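Local coordinates for protein Ufm1-specific protease (PDB 5EJJ) that cleaves the peptide bond after the C-terminal glycine of the ubiquitin-like modifier UFM1, acting as a thiol protease, at residues 471-476 with 514-519; 500-505 with 544-549. All coordinates share one frame; numbering follows the deposited sequence.

Contact 1 of 2, residues 471-476 with 514-519; sequences AEVVER and TKFLVL
V473 and V474, in the turn that leads into helix 477-484, send their CG1 methyls onto F516 and T514 of strand 514-519. The two valines share one conformation: CG1 stands anti to the backbone N in each (chi1 173° in V473, -167° in V474). V473 lays CG1 obliquely against the far end of the phenyl ring, where V473 CG1 lies 3.6 Å from F516 CZ and 3.8 Å from F516 CE1. The F516 ring projects from the strand toward the turn, CG lying beside its own backbone N (chi1 -68°), which places CZ foremost. V474 meets T514 at the start of the strand, where the backbones come nearest, with V474 CA 7.0 Å from T514 CA. Its CG1 touches both branches of the threonine, V474 CG1 to T514 OG1 at 3.1 Å and V474 CG1 to T514 CG2 at 3.8 Å; at 2.80 Å resolution little weight can rest on the shorter value. V477 and L480 of the helix also pack on F516, and W546 meets its ring edge-to-face, so the V473 pair belongs to a larger apolar cluster within the C78 peptidase region. The segments bury 165 Å² between them without a hydrogen bond or salt bridge, which suggests that apolar fit, not directed polar bonds, joins these two segments.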
ATOM      1  N   ALA A 471     -18.754 -31.491  -2.578  1.00 69.71           N
ATOM      2  CA  ALA A 471     -17.621 -31.996  -3.335  1.00 64.16           C
ATOM      3  C   ALA A 471     -17.817 -31.751  -4.826  1.00 60.73           C
ATOM      4  O   ALA A 471     -17.302 -32.492  -5.655  1.00 65.70           O
ATOM      5  CB  ALA A 471     -17.386 -33.469  -3.046  1.00 65.36           C
ATOM      6  N   GLU A 472     -18.581 -30.719  -5.160  1.00 60.14           N
ATOM      7  CA  GLU A 472     -18.610 -30.211  -6.523  1.00 64.32           C
ATOM      8  C   GLU A 472     -18.018 -28.799  -6.525  1.00 67.72           C
ATOM      9  O   GLU A 472     -17.894 -28.158  -7.576  1.00 67.14           O
ATOM     10  CB  GLU A 472     -20.025 -30.205  -7.096  1.00 58.11           C
ATOM     11  CG  GLU A 472     -20.054 -30.077  -8.618  1.00 70.26           C
ATOM     12  CD  GLU A 472     -21.120 -29.105  -9.130  1.00 81.70           C
ATOM     13  OE1 GLU A 472     -22.295 -29.533  -9.270  1.00 83.69           O
ATOM     14  OE2 GLU A 472     -20.779 -27.923  -9.406  1.00 79.07           O
ATOM     15  N   VAL A 473     -17.662 -28.313  -5.337  1.00 66.64           N
ATOM     16  CA  VAL A 473     -16.975 -27.034  -5.217  1.00 65.46           C
ATOM     17  C   VAL A 473     -15.680 -27.203  -5.990  1.00 68.58           C
ATOM     18  O   VAL A 473     -15.302 -26.360  -6.807  1.00 67.50           O
ATOM     19  CB  VAL A 473     -16.681 -26.670  -3.734  1.00 61.69           C
ATOM     20  CG1 VAL A 473     -15.819 -25.433  -3.640  1.00 60.50           C
ATOM     21  CG2 VAL A 473     -17.969 -26.449  -2.967  1.00 59.26           C
ATOM     22  N   VAL A 474     -15.047 -28.349  -5.759  1.00 70.42           N
ATOM     23  CA  VAL A 474     -13.769 -28.697  -6.368  1.00 65.95           C
ATOM     24  C   VAL A 474     -13.751 -28.679  -7.894  1.00 62.68           C
ATOM     25  O   VAL A 474     -12.903 -28.032  -8.491  1.00 62.72           O
ATOM     26  CB  VAL A 474     -13.317 -30.065  -5.898  1.00 64.35           C
ATOM     27  CG1 VAL A 474     -11.865 -30.278  -6.283  1.00 73.99           C
ATOM     28  CG2 VAL A 474     -13.514 -30.183  -4.388  1.00 61.83           C
ATOM     29  N   GLU A 475     -14.689 -29.363  -8.537  1.00 65.05           N
ATOM     30  CA  GLU A 475     -14.741 -29.369 -10.002  1.00 74.35           C
ATOM     31  C   GLU A 475     -14.970 -27.972 -10.583  1.00 75.09           C
ATOM     32  O   GLU A 475     -15.161 -27.803 -11.797  1.00 80.10           O
ATOM     33  CB  GLU A 475     -15.859 -30.278 -10.503  1.00 81.30           C
ATOM     34  CG  GLU A 475     -15.927 -31.639  -9.869  1.00 84.03           C
ATOM     35  CD  GLU A 475     -17.017 -32.487 -10.497  1.00 98.81           C
ATOM     36  OE1 GLU A 475     -17.749 -33.171  -9.743  1.00 90.28           O
ATOM     37  OE2 GLU A 475     -17.144 -32.459 -11.747  1.00104.00           O
ATOM     38  N   ARG A 476     -14.981 -26.976  -9.708  1.00 68.29           N
ATOM     39  CA  ARG A 476     -15.240 -25.616 -10.116  1.00 69.71           C
ATOM     40  C   ARG A 476     -14.079 -24.721  -9.669  1.00 66.86           C
ATOM     41  O   ARG A 476     -14.091 -23.506  -9.888  1.00 65.17           O
ATOM     42  CB  ARG A 476     -16.579 -25.159  -9.532  1.00 70.11           C
ATOM     43  CG  ARG A 476     -17.533 -24.586 -10.565  1.00 72.66           C
ATOM     44  CD  ARG A 476     -18.708 -25.494 -10.915  1.00 69.84           C
ATOM     45  NE  ARG A 476     -19.353 -24.985 -12.125  1.00 80.54           N
ATOM     46  CZ  ARG A 476     -20.163 -23.926 -12.164  1.00 86.80           C
ATOM     47  NH1 ARG A 476     -20.456 -23.267 -11.051  1.00 77.32           N
ATOM     48  NH2 ARG A 476     -20.688 -23.523 -13.319  1.00 93.45           N
ATOM     49  N   THR A 514      -6.931 -30.405  -3.750  1.00 82.68           N
ATOM     50  CA  THR A 514      -7.356 -29.008  -3.684  1.00 76.29           C
ATOM     51  C   THR A 514      -7.609 -28.541  -2.251  1.00 68.13           C
ATOM     52  O   THR A 514      -8.294 -29.215  -1.485  1.00 68.96           O
ATOM     53  CB  THR A 514      -8.643 -28.779  -4.504  1.00 78.74           C
ATOM     54  OG1 THR A 514      -9.613 -29.776  -4.151  1.00 81.22           O
ATOM     55  CG2 THR A 514      -8.357 -28.859  -6.005  1.00 74.69           C
ATOM     56  N   LYS A 515      -7.052 -27.387  -1.895  1.00 65.48           N
ATOM     57  CA  LYS A 515      -7.328 -26.780  -0.594  1.00 67.68           C
ATOM     58  C   LYS A 515      -7.931 -25.371  -0.738  1.00 68.27           C
ATOM     59  O   LYS A 515      -7.854 -24.760  -1.806  1.00 63.82           O
ATOM     60  CB  LYS A 515      -6.078 -26.763   0.297  1.00 65.45           C
ATOM     61  CG  LYS A 515      -5.444 -28.133   0.506  1.00 72.37           C
ATOM     62  CD  LYS A 515      -4.536 -28.162   1.737  1.00 79.90           C
ATOM     63  CE  LYS A 515      -5.325 -27.878   3.021  1.00 77.59           C
ATOM     64  NZ  LYS A 515      -4.531 -28.104   4.276  1.00 69.52           N
ATOM     65  N   PHE A 516      -8.536 -24.866   0.337  1.00 67.68           N
ATOM     66  CA  PHE A 516      -9.262 -23.597   0.296  1.00 54.20           C
ATOM     67  C   PHE A 516      -8.894 -22.692   1.468  1.00 57.84           C
ATOM     68  O   PHE A 516      -8.912 -23.129   2.625  1.00 59.08           O
ATOM     69  CB  PHE A 516     -10.768 -23.852   0.320  1.00 50.52           C
ATOM     70  CG  PHE A 516     -11.299 -24.499  -0.924  1.00 50.17           C
ATOM     71  CD1 PHE A 516     -11.769 -23.731  -1.976  1.00 53.43           C
ATOM     72  CD2 PHE A 516     -11.345 -25.872  -1.037  1.00 50.42           C
ATOM     73  CE1 PHE A 516     -12.267 -24.321  -3.124  1.00 51.64           C
ATOM     74  CE2 PHE A 516     -11.842 -26.467  -2.179  1.00 55.02           C
ATOM     75  CZ  PHE A 516     -12.300 -25.690  -3.226  1.00 56.69           C
ATOM     76  N   LEU A 517      -8.574 -21.431   1.170  1.00 56.96           N
ATOM     77  CA  LEU A 517      -8.249 -20.458   2.216  1.00 55.81           C
ATOM     78  C   LEU A 517      -9.513 -19.792   2.758  1.00 54.15           C
ATOM     79  O   LEU A 517     -10.158 -18.994   2.077  1.00 49.36           O
ATOM     80  CB  LEU A 517      -7.237 -19.416   1.724  1.00 50.60           C
ATOM     81  CG  LEU A 517      -6.799 -18.366   2.758  1.00 47.90           C
ATOM     82  CD1 LEU A 517      -6.460 -18.976   4.109  1.00 46.34           C
ATOM     83  CD2 LEU A 517      -5.618 -17.579   2.237  1.00 47.26           C
ATOM     84  N   VAL A 518      -9.859 -20.129   3.997  1.00 59.80           N
ATOM     85  CA  VAL A 518     -11.144 -19.734   4.553  1.00 57.58           C
ATOM     86  C   VAL A 518     -11.039 -18.798   5.743  1.00 55.04           C
ATOM     87  O   VAL A 518     -10.369 -19.091   6.737  1.00 58.78           O
ATOM     88  CB  VAL A 518     -11.978 -20.956   4.972  1.00 56.52           C
ATOM     89  CG1 VAL A 518     -13.350 -20.504   5.451  1.00 56.57           C
ATOM     90  CG2 VAL A 518     -12.092 -21.941   3.816  1.00 47.63           C
ATOM     91  N   LEU A 519     -11.721 -17.668   5.614  1.00 54.21           N
ATOM     92  CA  LEU A 519     -11.886 -16.726   6.700  1.00 56.99           C
ATOM     93  C   LEU A 519     -13.304 -16.918   7.254  1.00 59.87           C
ATOM     94  O   LEU A 519     -14.302 -16.660   6.564  1.00 54.74           O
ATOM     95  CB  LEU A 519     -11.646 -15.299   6.199  1.00 49.79           C
ATOM     96  CG  LEU A 519     -11.597 -14.171   7.230  1.00 55.41           C
ATOM     97  CD1 LEU A 519     -10.419 -14.322   8.172  1.00 58.48           C
ATOM     98  CD2 LEU A 519     -11.562 -12.825   6.536  1.00 53.28           C
TER

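Contact 2 of 2, residues 500-505 with 544-549; sequences HTILGV and SFWSKD
The H500 and F545 rings meet rim to rim, neither lying over the other's face. F545 CE2 sits at the imidazole edge, 3.4 Å from H500 CD2, and H500 CD2 in turn lies at the phenyl edge; the ring centroids are 5.6 Å apart and the planes 40° from each other. A second approach to the phenyl edge is made by CH2 of W546. The indole of W546 has F545 CD2 over one face, 3.4 Å above the plane and offset toward the rim, so the two neighbouring aromatics of the loop pack on each other as well as on the strand.

F545 reaches the histidine because CG stands anti to the backbone N (chi1 179°), carrying CE2 and CZ forward; F545 CZ is 3.7 Å from H500 NE2. The I502 and W546 side chains run toward each other from opposite directions. The terminal methyl of I502 arrives obliquely at the six-membered ring, with I502 CD1 3.7 Å from W546 CZ2. H500 also approaches W546, more loosely, with H500 CD2 4.2 Å from W546 CZ3. An alanine in place of H500 would probably leave the F545 rim without its partner and the H522 ring without the imidazole it meets.

The H500 side chain is about 3 Å from that of H522 and about 4 Å from that of D520, the probable active-site histidine and aspartate. F545 and W546 pack on H500, whose ring meets that of H522 (planes at about 75°), so these aromatics form a second shell. T501 on the same strand hydrogen-bonds through OG1 to S400 OG, on the helix that begins with the probable catalytic cysteine C396. A central sheet packed beside a cysteine-bearing helix is consistent with the papain-like fold of clan CA peptidases.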
ATOM      1  N   HIS A 500     -19.308 -18.506   4.697  1.00 59.41           N
ATOM      2  CA  HIS A 500     -17.868 -18.279   4.856  1.00 54.20           C
ATOM      3  C   HIS A 500     -17.324 -17.356   3.747  1.00 53.23           C
ATOM      4  O   HIS A 500     -17.968 -17.157   2.704  1.00 48.27           O
ATOM      5  CB  HIS A 500     -17.095 -19.606   4.837  1.00 55.03           C
ATOM      6  CG  HIS A 500     -17.404 -20.520   5.988  1.00 61.80           C
ATOM      7  ND1 HIS A 500     -18.244 -20.175   7.016  1.00 67.36           N
ATOM      8  CD2 HIS A 500     -16.959 -21.770   6.263  1.00 61.77           C
ATOM      9  CE1 HIS A 500     -18.316 -21.176   7.882  1.00 65.74           C
ATOM     10  NE2 HIS A 500     -17.542 -22.150   7.450  1.00 62.49           N
ATOM     11  N   THR A 501     -16.141 -16.787   3.974  1.00 53.51           N
ATOM     12  CA  THR A 501     -15.457 -16.044   2.922  1.00 45.56           C
ATOM     13  C   THR A 501     -14.258 -16.843   2.415  1.00 46.70           C
ATOM     14  O   THR A 501     -13.489 -17.385   3.208  1.00 45.25           O
ATOM     15  CB  THR A 501     -14.988 -14.668   3.400  1.00 44.00           C
ATOM     16  OG1 THR A 501     -15.915 -14.141   4.361  1.00 47.66           O
ATOM     17  CG2 THR A 501     -14.892 -13.720   2.221  1.00 38.77           C
ATOM     18  N   ILE A 502     -14.117 -16.939   1.093  1.00 44.27           N
ATOM     19  CA  ILE A 502     -12.975 -17.635   0.501  1.00 43.06           C
ATOM     20  C   ILE A 502     -11.920 -16.655  -0.034  1.00 43.27           C
ATOM     21  O   ILE A 502     -12.185 -15.849  -0.930  1.00 38.99           O
ATOM     22  CB  ILE A 502     -13.405 -18.614  -0.614  1.00 44.31           C
ATOM     23  CG1 ILE A 502     -14.202 -19.776  -0.024  1.00 47.98           C
ATOM     24  CG2 ILE A 502     -12.191 -19.159  -1.359  1.00 44.76           C
ATOM     25  CD1 ILE A 502     -14.707 -20.764  -1.072  1.00 49.40           C
ATOM     26  N   LEU A 503     -10.719 -16.738   0.530  1.00 47.98           N
ATOM     27  CA  LEU A 503      -9.631 -15.826   0.202  1.00 44.97           C
ATOM     28  C   LEU A 503      -8.673 -16.373  -0.851  1.00 43.29           C
ATOM     29  O   LEU A 503      -7.965 -15.613  -1.506  1.00 43.40           O
ATOM     30  CB  LEU A 503      -8.861 -15.468   1.468  1.00 41.27           C
ATOM     31  CG  LEU A 503      -9.735 -14.718   2.466  1.00 37.63           C
ATOM     32  CD1 LEU A 503      -8.975 -14.451   3.739  1.00 41.45           C
ATOM     33  CD2 LEU A 503     -10.224 -13.434   1.843  1.00 34.30           C
ATOM     34  N   GLY A 504      -8.644 -17.688  -1.014  1.00 44.52           N
ATOM     35  CA  GLY A 504      -7.759 -18.277  -1.997  1.00 47.94           C
ATOM     36  C   GLY A 504      -7.864 -19.781  -2.105  1.00 50.82           C
ATOM     37  O   GLY A 504      -8.527 -20.441  -1.303  1.00 52.01           O
ATOM     38  N   VAL A 505      -7.194 -20.319  -3.114  1.00 50.62           N
ATOM     39  CA  VAL A 505      -7.179 -21.748  -3.357  1.00 53.12           C
ATOM     40  C   VAL A 505      -5.732 -22.313  -3.366  1.00 60.70           C
ATOM     41  O   VAL A 505      -4.764 -21.561  -3.480  1.00 57.56           O
ATOM     42  CB  VAL A 505      -7.953 -22.067  -4.651  1.00 47.22           C
ATOM     43  CG1 VAL A 505      -9.427 -21.838  -4.428  1.00 47.09           C
ATOM     44  CG2 VAL A 505      -7.480 -21.191  -5.783  1.00 48.01           C
ATOM     45  N   SER A 544     -12.572 -31.622   1.779  1.00 76.09           N
ATOM     46  CA  SER A 544     -13.463 -32.286   2.733  1.00 73.53           C
ATOM     47  C   SER A 544     -13.950 -31.335   3.839  1.00 76.62           C
ATOM     48  O   SER A 544     -14.183 -31.755   4.975  1.00 75.35           O
ATOM     49  CB  SER A 544     -12.730 -33.467   3.380  1.00 73.22           C
ATOM     50  OG  SER A 544     -11.717 -33.014   4.273  1.00 62.36           O
ATOM     51  N   PHE A 545     -14.090 -30.055   3.499  1.00 76.91           N
ATOM     52  CA  PHE A 545     -14.562 -29.031   4.428  1.00 71.99           C
ATOM     53  C   PHE A 545     -15.997 -28.676   4.056  1.00 70.41           C
ATOM     54  O   PHE A 545     -16.798 -28.297   4.908  1.00 72.02           O
ATOM     55  CB  PHE A 545     -13.647 -27.806   4.341  1.00 63.12           C
ATOM     56  CG  PHE A 545     -14.039 -26.654   5.235  1.00 62.54           C
ATOM     57  CD1 PHE A 545     -13.771 -26.684   6.600  1.00 62.35           C
ATOM     58  CD2 PHE A 545     -14.610 -25.504   4.696  1.00 62.12           C
ATOM     59  CE1 PHE A 545     -14.096 -25.595   7.425  1.00 58.48           C
ATOM     60  CE2 PHE A 545     -14.938 -24.415   5.514  1.00 59.11           C
ATOM     61  CZ  PHE A 545     -14.679 -24.464   6.883  1.00 53.69           C
ATOM     62  N   TRP A 546     -16.323 -28.826   2.777  1.00 67.39           N
ATOM     63  CA  TRP A 546     -17.676 -28.563   2.305  1.00 71.57           C
ATOM     64  C   TRP A 546     -18.585 -29.804   2.407  1.00 80.57           C
ATOM     65  O   TRP A 546     -18.221 -30.886   1.929  1.00 82.51           O
ATOM     66  CB  TRP A 546     -17.636 -28.058   0.860  1.00 70.40           C
ATOM     67  CG  TRP A 546     -16.607 -26.986   0.599  1.00 70.17           C
ATOM     68  CD1 TRP A 546     -15.587 -27.033  -0.308  1.00 68.05           C
ATOM     69  CD2 TRP A 546     -16.504 -25.710   1.248  1.00 70.76           C
ATOM     70  NE1 TRP A 546     -14.862 -25.870  -0.268  1.00 62.42           N
ATOM     71  CE2 TRP A 546     -15.402 -25.044   0.683  1.00 67.02           C
ATOM     72  CE3 TRP A 546     -17.239 -25.068   2.248  1.00 67.04           C
ATOM     73  CZ2 TRP A 546     -15.021 -23.771   1.087  1.00 64.15           C
ATOM     74  CZ3 TRP A 546     -16.858 -23.807   2.643  1.00 60.33           C
ATOM     75  CH2 TRP A 546     -15.762 -23.172   2.067  1.00 62.25           C
ATOM     76  N   SER A 547     -19.762 -29.642   3.021  1.00 76.72           N
ATOM     77  CA  SER A 547     -20.724 -30.743   3.185  1.00 80.86           C
ATOM     78  C   SER A 547     -21.201 -31.294   1.831  1.00 81.21           C
ATOM     79  O   SER A 547     -21.758 -30.563   1.008  1.00 73.01           O
ATOM     80  CB  SER A 547     -21.920 -30.296   4.043  1.00 82.41           C
ATOM     81  OG  SER A 547     -22.768 -31.384   4.397  1.00 85.23           O
ATOM     82  N   LYS A 548     -20.986 -32.593   1.622  1.00 79.74           N
ATOM     83  CA  LYS A 548     -21.237 -33.229   0.334  1.00 78.92           C
ATOM     84  C   LYS A 548     -22.723 -33.468   0.095  1.00 83.32           C
ATOM     85  O   LYS A 548     -23.159 -33.666  -1.044  1.00 85.05           O
ATOM     86  CB  LYS A 548     -20.488 -34.566   0.254  1.00 85.20           C
ATOM     87  CG  LYS A 548     -19.187 -34.603   1.047  1.00 86.19           C
ATOM     88  CD  LYS A 548     -19.201 -35.725   2.082  1.00 94.11           C
ATOM     89  CE  LYS A 548     -20.398 -35.618   3.033  1.00 94.69           C
ATOM     90  NZ  LYS A 548     -20.386 -34.372   3.861  1.00 90.68           N
ATOM     91  N   ASP A 549     -23.499 -33.453   1.176  1.00 82.73           N
ATOM     92  CA  ASP A 549     -24.923 -33.757   1.104  1.00 81.91           C
ATOM     93  C   ASP A 549     -25.707 -32.558   0.565  1.00 77.54           C
ATOM     94  O   ASP A 549     -26.784 -32.709  -0.010  1.00 75.80           O
ATOM     95  CB  ASP A 549     -25.445 -34.157   2.493  1.00 87.32           C
ATOM     96  CG  ASP A 549     -24.411 -34.940   3.314  1.00 98.40           C
ATOM     97  OD1 ASP A 549     -23.653 -35.747   2.726  1.00100.62           O
ATOM     98  OD2 ASP A 549     -24.354 -34.748   4.553  1.00 99.83           O
TER

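How the contacts relate
Contacts 1 and 2 join two loops to adjacent antiparallel strands of one sheet, their centres 5 Å apart. The strands are tied by backbone hydrogen bonds, with L517 N 2.7 Å from G504 O, while W546 links the side-chain layers: its NE1 packs 3.5 Å from V473 CG1. Both are largely buried, the partly exposed members being V474 in contact 1 and F545 in contact 2. They differ in chemistry: contact 1 sets valine methyls against a phenyl ring and a threonine, whereas contact 2 is mainly aromatic. The difference goes with position: H500 of contact 2 adjoins the probable active-site residues, whereas F516 of contact 1 is about 11 Å from D520, side chain to side chain.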